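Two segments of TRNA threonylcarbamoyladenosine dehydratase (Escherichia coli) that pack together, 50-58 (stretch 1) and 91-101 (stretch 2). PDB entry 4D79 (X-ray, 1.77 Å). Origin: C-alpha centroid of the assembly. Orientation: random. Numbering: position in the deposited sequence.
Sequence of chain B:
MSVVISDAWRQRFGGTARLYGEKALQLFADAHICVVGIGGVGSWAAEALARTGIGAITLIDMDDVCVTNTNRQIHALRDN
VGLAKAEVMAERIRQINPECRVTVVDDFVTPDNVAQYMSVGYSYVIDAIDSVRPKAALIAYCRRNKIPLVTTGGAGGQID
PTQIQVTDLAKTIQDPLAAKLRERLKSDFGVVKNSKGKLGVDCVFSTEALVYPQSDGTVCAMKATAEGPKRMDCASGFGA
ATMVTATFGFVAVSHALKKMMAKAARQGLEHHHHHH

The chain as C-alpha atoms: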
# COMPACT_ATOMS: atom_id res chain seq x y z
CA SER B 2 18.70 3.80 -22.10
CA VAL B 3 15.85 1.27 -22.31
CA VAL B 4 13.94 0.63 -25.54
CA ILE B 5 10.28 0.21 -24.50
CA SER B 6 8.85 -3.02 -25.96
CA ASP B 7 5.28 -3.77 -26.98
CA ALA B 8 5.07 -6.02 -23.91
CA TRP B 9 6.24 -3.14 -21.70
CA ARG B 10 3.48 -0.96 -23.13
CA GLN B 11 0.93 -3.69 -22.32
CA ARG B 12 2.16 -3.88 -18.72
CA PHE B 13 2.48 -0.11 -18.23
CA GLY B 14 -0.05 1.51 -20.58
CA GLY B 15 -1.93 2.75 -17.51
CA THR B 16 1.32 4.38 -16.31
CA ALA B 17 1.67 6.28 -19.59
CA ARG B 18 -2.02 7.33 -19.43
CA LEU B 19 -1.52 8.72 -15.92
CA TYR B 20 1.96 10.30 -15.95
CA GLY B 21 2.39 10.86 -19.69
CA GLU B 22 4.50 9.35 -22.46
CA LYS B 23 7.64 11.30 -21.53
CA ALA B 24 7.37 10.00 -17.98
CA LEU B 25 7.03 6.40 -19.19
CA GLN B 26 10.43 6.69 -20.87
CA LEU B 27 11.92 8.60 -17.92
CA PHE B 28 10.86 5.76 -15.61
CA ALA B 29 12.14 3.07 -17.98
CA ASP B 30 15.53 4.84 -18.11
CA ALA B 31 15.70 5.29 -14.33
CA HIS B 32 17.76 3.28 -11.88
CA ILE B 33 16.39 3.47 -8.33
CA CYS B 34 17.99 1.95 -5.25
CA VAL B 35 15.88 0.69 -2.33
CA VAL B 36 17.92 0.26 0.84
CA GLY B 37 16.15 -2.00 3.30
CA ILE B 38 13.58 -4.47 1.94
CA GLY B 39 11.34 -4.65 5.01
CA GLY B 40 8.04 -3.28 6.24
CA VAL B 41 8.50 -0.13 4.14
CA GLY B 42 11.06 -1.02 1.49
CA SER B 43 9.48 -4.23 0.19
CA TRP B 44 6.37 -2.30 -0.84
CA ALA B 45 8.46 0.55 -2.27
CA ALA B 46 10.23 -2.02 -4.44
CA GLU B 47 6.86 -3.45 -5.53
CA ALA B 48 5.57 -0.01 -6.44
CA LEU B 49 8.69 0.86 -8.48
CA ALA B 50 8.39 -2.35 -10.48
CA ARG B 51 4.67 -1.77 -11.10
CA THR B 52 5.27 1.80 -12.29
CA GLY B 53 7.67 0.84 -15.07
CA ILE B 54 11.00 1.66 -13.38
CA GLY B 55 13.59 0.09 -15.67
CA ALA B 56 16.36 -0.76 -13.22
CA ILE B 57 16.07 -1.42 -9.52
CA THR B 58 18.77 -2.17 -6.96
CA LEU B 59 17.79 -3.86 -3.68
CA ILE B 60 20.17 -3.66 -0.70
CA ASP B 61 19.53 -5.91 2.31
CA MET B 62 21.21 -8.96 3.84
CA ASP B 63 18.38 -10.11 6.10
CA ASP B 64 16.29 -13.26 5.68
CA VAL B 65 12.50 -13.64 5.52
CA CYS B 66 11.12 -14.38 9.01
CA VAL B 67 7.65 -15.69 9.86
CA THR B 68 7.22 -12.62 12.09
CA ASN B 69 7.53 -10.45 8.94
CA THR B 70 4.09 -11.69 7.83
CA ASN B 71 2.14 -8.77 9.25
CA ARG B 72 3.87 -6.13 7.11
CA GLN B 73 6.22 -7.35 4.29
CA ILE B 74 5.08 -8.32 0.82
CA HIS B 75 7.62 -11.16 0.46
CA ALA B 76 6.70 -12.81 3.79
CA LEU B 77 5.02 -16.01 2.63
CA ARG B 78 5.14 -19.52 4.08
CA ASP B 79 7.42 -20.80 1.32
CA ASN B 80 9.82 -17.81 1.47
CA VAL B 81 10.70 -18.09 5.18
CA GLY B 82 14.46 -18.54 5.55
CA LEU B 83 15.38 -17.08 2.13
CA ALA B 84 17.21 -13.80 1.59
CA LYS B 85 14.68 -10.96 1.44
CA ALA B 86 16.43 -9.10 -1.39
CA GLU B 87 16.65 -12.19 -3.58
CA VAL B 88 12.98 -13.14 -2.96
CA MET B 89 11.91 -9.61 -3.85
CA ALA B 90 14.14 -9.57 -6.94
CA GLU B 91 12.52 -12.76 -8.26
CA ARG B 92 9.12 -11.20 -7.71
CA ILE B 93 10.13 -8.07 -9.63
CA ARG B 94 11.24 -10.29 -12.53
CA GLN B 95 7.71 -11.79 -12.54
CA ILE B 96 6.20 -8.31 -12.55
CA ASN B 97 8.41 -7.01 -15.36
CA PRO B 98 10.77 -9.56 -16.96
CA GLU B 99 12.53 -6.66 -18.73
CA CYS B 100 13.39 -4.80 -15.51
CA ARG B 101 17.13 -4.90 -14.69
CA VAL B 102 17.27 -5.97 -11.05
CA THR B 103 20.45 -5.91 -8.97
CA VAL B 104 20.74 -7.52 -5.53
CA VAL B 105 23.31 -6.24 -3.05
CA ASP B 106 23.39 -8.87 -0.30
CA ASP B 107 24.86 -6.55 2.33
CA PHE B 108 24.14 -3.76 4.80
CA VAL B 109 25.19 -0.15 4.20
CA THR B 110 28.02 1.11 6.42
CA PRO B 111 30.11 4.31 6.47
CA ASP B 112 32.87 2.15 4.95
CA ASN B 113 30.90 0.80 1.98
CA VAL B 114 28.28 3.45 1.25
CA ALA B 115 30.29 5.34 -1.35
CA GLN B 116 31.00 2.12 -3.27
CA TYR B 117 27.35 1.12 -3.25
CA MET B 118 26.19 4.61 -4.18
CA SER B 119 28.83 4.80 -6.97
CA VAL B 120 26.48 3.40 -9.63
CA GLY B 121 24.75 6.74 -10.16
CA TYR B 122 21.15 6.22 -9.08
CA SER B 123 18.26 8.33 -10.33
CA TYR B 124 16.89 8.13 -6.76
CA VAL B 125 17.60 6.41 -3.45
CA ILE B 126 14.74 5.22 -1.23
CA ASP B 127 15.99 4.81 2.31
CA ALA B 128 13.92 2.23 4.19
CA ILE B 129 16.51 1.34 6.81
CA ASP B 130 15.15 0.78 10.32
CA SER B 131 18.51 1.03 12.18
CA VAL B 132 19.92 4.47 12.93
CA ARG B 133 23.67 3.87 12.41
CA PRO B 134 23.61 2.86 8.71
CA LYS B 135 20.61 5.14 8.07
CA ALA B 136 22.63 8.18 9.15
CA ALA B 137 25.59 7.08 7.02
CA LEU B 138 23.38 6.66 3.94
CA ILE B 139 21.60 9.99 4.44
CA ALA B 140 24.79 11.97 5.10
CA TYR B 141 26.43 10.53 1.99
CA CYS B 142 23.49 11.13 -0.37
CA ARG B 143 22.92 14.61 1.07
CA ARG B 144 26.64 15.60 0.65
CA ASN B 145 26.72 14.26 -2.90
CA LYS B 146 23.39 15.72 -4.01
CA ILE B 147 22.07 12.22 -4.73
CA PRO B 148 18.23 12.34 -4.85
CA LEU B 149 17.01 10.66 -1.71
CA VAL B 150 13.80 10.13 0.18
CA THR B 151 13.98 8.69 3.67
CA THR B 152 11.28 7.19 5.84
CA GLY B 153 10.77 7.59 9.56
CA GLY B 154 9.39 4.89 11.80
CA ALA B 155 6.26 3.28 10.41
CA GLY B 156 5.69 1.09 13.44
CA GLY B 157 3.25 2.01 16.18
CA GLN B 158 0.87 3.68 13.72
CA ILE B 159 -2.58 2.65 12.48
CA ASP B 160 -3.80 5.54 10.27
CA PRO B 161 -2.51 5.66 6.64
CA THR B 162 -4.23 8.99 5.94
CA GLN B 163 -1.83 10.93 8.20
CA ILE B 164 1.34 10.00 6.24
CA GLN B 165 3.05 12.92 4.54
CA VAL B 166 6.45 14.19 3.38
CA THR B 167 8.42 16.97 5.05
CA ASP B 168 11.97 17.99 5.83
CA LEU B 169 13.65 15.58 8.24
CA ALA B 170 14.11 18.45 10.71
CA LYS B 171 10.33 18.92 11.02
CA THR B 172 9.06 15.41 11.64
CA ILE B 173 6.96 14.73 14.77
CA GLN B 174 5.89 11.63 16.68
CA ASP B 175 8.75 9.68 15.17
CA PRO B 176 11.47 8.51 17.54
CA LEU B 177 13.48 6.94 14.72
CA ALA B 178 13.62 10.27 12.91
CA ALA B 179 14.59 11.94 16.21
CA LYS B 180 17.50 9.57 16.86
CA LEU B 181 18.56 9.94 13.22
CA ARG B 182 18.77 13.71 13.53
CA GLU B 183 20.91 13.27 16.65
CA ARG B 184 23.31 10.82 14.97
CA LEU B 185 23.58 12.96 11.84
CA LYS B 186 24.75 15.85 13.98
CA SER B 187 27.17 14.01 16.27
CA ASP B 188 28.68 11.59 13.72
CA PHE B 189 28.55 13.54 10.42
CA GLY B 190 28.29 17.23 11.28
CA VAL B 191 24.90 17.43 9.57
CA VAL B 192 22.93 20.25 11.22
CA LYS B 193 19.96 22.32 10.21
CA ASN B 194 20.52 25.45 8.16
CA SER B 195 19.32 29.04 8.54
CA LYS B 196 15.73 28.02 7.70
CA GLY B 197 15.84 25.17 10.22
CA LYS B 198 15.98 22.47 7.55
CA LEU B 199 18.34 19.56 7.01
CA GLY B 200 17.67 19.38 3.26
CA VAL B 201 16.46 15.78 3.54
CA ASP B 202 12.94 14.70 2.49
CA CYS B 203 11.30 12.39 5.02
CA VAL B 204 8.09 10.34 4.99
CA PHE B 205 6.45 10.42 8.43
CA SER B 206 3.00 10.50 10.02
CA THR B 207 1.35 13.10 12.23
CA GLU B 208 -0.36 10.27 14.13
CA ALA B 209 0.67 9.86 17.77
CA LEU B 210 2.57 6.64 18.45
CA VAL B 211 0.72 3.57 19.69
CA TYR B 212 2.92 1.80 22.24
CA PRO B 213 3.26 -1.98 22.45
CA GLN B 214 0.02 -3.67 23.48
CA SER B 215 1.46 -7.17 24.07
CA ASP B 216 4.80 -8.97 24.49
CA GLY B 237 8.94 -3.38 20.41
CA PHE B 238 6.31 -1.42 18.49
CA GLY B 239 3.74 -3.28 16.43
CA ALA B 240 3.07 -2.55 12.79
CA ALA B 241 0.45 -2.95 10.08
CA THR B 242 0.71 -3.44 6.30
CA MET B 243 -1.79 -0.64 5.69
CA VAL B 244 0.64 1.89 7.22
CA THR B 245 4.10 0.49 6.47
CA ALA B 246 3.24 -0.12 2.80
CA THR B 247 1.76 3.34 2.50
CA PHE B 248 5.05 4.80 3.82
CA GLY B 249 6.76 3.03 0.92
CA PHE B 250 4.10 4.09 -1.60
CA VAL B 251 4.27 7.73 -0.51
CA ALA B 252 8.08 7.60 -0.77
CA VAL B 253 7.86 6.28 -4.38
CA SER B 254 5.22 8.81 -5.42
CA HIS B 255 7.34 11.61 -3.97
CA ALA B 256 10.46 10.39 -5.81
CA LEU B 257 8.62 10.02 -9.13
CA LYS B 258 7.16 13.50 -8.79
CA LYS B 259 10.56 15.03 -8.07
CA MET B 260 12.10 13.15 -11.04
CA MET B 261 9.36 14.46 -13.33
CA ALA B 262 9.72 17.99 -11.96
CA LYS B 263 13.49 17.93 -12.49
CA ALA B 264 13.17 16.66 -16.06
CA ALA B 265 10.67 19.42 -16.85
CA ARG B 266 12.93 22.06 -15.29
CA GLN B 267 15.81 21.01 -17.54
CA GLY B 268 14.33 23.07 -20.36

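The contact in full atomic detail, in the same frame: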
# COMPACT_ATOMS: atom_id res chain seq x y z
N ALA B 50 8.55 -1.38 -9.41
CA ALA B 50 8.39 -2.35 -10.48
C ALA B 50 7.08 -2.15 -11.23
O ALA B 50 7.05 -2.22 -12.48
CB ALA B 50 8.49 -3.76 -9.89
N ARG B 51 5.99 -1.89 -10.50
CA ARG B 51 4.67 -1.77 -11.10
C ARG B 51 4.43 -0.41 -11.72
O ARG B 51 3.39 -0.20 -12.34
CB ARG B 51 3.58 -2.06 -10.06
CG ARG B 51 3.57 -3.53 -9.61
CD ARG B 51 2.24 -3.94 -8.98
NE ARG B 51 2.32 -5.33 -8.57
CZ ARG B 51 2.20 -6.37 -9.38
NH1 ARG B 51 1.93 -6.21 -10.66
NH2 ARG B 51 2.34 -7.59 -8.89
N THR B 52 5.37 0.52 -11.61
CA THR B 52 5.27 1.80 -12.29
C THR B 52 6.31 1.92 -13.41
O THR B 52 6.61 3.03 -13.86
CB THR B 52 5.37 2.94 -11.28
OG1 THR B 52 4.58 2.64 -10.11
CG2 THR B 52 4.85 4.22 -11.84
N GLY B 53 6.84 0.80 -13.89
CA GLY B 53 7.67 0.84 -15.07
C GLY B 53 9.08 1.35 -14.85
O GLY B 53 9.69 1.80 -15.81
N ILE B 54 9.60 1.32 -13.63
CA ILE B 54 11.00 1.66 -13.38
C ILE B 54 11.90 0.59 -14.00
O ILE B 54 11.73 -0.61 -13.76
CB ILE B 54 11.25 1.84 -11.87
CG1 ILE B 54 10.47 3.05 -11.36
CG2 ILE B 54 12.70 1.99 -11.59
CD1 ILE B 54 10.99 4.40 -11.85
N GLY B 55 12.88 1.02 -14.80
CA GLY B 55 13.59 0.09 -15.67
C GLY B 55 14.73 -0.65 -15.03
O GLY B 55 15.11 -1.73 -15.51
N ALA B 56 15.27 -0.12 -13.94
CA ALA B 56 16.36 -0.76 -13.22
C ALA B 56 16.16 -0.48 -11.74
O ALA B 56 15.87 0.65 -11.34
CB ALA B 56 17.74 -0.27 -13.66
N ILE B 57 16.28 -1.52 -10.95
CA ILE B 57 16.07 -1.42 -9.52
C ILE B 57 17.21 -2.15 -8.84
O ILE B 57 17.51 -3.30 -9.19
CB ILE B 57 14.70 -2.02 -9.10
CG1 ILE B 57 13.56 -1.22 -9.74
CG2 ILE B 57 14.55 -2.02 -7.58
CD1 ILE B 57 12.19 -1.91 -9.64
N THR B 58 17.83 -1.51 -7.85
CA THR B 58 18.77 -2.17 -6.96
C THR B 58 18.15 -2.33 -5.57
O THR B 58 17.50 -1.41 -5.05
CB THR B 58 20.09 -1.39 -6.87
OG1 THR B 58 20.72 -1.37 -8.17
CG2 THR B 58 21.05 -2.01 -5.82
N GLU B 91 13.23 -11.79 -7.43
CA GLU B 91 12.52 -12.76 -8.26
C GLU B 91 11.09 -12.33 -8.52
O GLU B 91 10.54 -12.57 -9.60
CB GLU B 91 12.55 -14.15 -7.62
CG GLU B 91 11.97 -15.20 -8.54
CD GLU B 91 12.72 -15.27 -9.86
OE1 GLU B 91 13.94 -14.97 -9.87
OE2 GLU B 91 12.08 -15.57 -10.89
N ARG B 92 10.45 -11.74 -7.51
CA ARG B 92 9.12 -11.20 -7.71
C ARG B 92 9.11 -10.09 -8.74
O ARG B 92 8.21 -10.03 -9.59
CB ARG B 92 8.57 -10.71 -6.38
CG ARG B 92 7.15 -10.27 -6.48
CD ARG B 92 6.56 -9.93 -5.10
NE ARG B 92 5.34 -9.18 -5.30
CZ ARG B 92 4.16 -9.74 -5.57
NH1 ARG B 92 4.05 -11.07 -5.62
NH2 ARG B 92 3.12 -8.96 -5.80
N ILE B 93 10.08 -9.17 -8.67
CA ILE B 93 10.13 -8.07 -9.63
C ILE B 93 10.29 -8.60 -11.05
O ILE B 93 9.68 -8.07 -11.99
CB ILE B 93 11.25 -7.08 -9.25
CG1 ILE B 93 10.84 -6.33 -7.97
CG2 ILE B 93 11.53 -6.12 -10.41
CD1 ILE B 93 11.92 -5.51 -7.36
N ARG B 94 11.06 -9.68 -11.21
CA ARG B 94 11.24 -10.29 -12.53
C ARG B 94 9.95 -10.92 -13.05
O ARG B 94 9.78 -11.06 -14.27
CB ARG B 94 12.35 -11.35 -12.47
CG ARG B 94 13.73 -10.74 -12.15
CD ARG B 94 14.88 -11.73 -12.17
NE ARG B 94 16.09 -11.12 -11.61
CZ ARG B 94 16.70 -11.50 -10.49
NH1 ARG B 94 16.24 -12.52 -9.78
NH2 ARG B 94 17.80 -10.86 -10.08
N GLN B 95 9.04 -11.32 -12.15
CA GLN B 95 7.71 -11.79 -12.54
C GLN B 95 6.79 -10.63 -12.88
O GLN B 95 5.90 -10.78 -13.74
CB GLN B 95 7.10 -12.63 -11.42
CG GLN B 95 7.67 -14.02 -11.41
CD GLN B 95 6.94 -14.90 -12.43
OE1 GLN B 95 5.70 -14.92 -12.50
NE2 GLN B 95 7.70 -15.58 -13.25
N ILE B 96 6.99 -9.48 -12.24
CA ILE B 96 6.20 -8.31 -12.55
C ILE B 96 6.58 -7.76 -13.91
O ILE B 96 5.72 -7.50 -14.76
CB ILE B 96 6.36 -7.24 -11.45
CG1 ILE B 96 5.66 -7.73 -10.15
CG2 ILE B 96 5.76 -5.90 -11.91
CD1 ILE B 96 5.89 -6.84 -8.95
N ASN B 97 7.88 -7.55 -14.12
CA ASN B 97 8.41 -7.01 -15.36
C ASN B 97 9.68 -7.76 -15.70
O ASN B 97 10.75 -7.48 -15.13
CB ASN B 97 8.66 -5.51 -15.25
CG ASN B 97 9.19 -4.97 -16.55
OD1 ASN B 97 9.31 -5.71 -17.52
ND2 ASN B 97 9.52 -3.71 -16.58
N PRO B 98 9.59 -8.78 -16.57
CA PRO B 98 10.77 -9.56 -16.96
C PRO B 98 11.86 -8.74 -17.66
O PRO B 98 12.98 -9.24 -17.82
CB PRO B 98 10.19 -10.63 -17.90
CG PRO B 98 8.76 -10.70 -17.57
CD PRO B 98 8.35 -9.32 -17.14
N GLU B 99 11.57 -7.53 -18.08
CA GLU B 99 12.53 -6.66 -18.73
C GLU B 99 13.16 -5.65 -17.77
O GLU B 99 14.04 -4.88 -18.18
CB GLU B 99 11.86 -5.93 -19.90
CG GLU B 99 11.46 -6.90 -21.00
CD GLU B 99 10.86 -6.22 -22.21
OE1 GLU B 99 9.72 -5.74 -22.10
OE2 GLU B 99 11.50 -6.19 -23.28
N CYS B 100 12.76 -5.67 -16.51
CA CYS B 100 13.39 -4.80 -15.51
C CYS B 100 14.78 -5.35 -15.16
O CYS B 100 14.96 -6.56 -14.97
CB CYS B 100 12.53 -4.72 -14.26
SG CYS B 100 13.22 -3.65 -12.93
N ARG B 101 15.77 -4.48 -15.09
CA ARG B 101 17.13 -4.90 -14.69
C ARG B 101 17.25 -4.79 -13.18
O ARG B 101 17.32 -3.69 -12.63
CB ARG B 101 18.19 -4.07 -15.41
CG ARG B 101 19.62 -4.32 -14.97
CD ARG B 101 20.63 -3.70 -15.96
NE ARG B 101 20.54 -2.24 -15.99
CZ ARG B 101 21.11 -1.43 -15.09
NH1 ARG B 101 21.81 -1.92 -14.08
NH2 ARG B 101 20.97 -0.11 -15.21
O HOH W 1 9.40 -2.22 -14.03
O HOH W 2 15.45 -2.65 -18.21

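Three residues cover the most surface here: Ile96, Ala50 and Arg101. The first two meet where helix packs against helix. Ala50 points toward stretch 2, and its small CB touches two isoleucines, 3.9 Å from Ile93 CG2 and 4.0 Å from Ile96 CG2. Ile96 also lies over one face of the Arg51 guanidinium, with its CG1 3.6 Å from Arg51 NH2. The edge of that guanidinium faces Arg92, and Arg51 NH2 comes within 3.5 Å of Arg92 NH2. Both groups are donors of like charge, so they do not bond to each other; each is hydrogen-bonded elsewhere in the structure.

Arg101 anchors the other end through its backbone. It pairs with Ala56 in a parallel bridge. Arg101 N donates to Gly55 O at 2.9 Å, and Ile57 N donates to Arg101 O at 2.9 Å. The Arg101 side chain bends at chi3 (p) and reaches across to Ala56, whose CB lies over one face of the guanidinium, 3.6 Å from Arg101 NH2.

Between these ends, Ile57 CD1 contacts Cys100 SG at 3.9 Å and Ile93 CD1 at 4.3 Å, extending the apolar packing. Water 1 links the two stretches: it donates to Ala50 O and Ile54 O and accepts from Asn97 ND2. Water 2 donates to Gly55 O and Glu99 O.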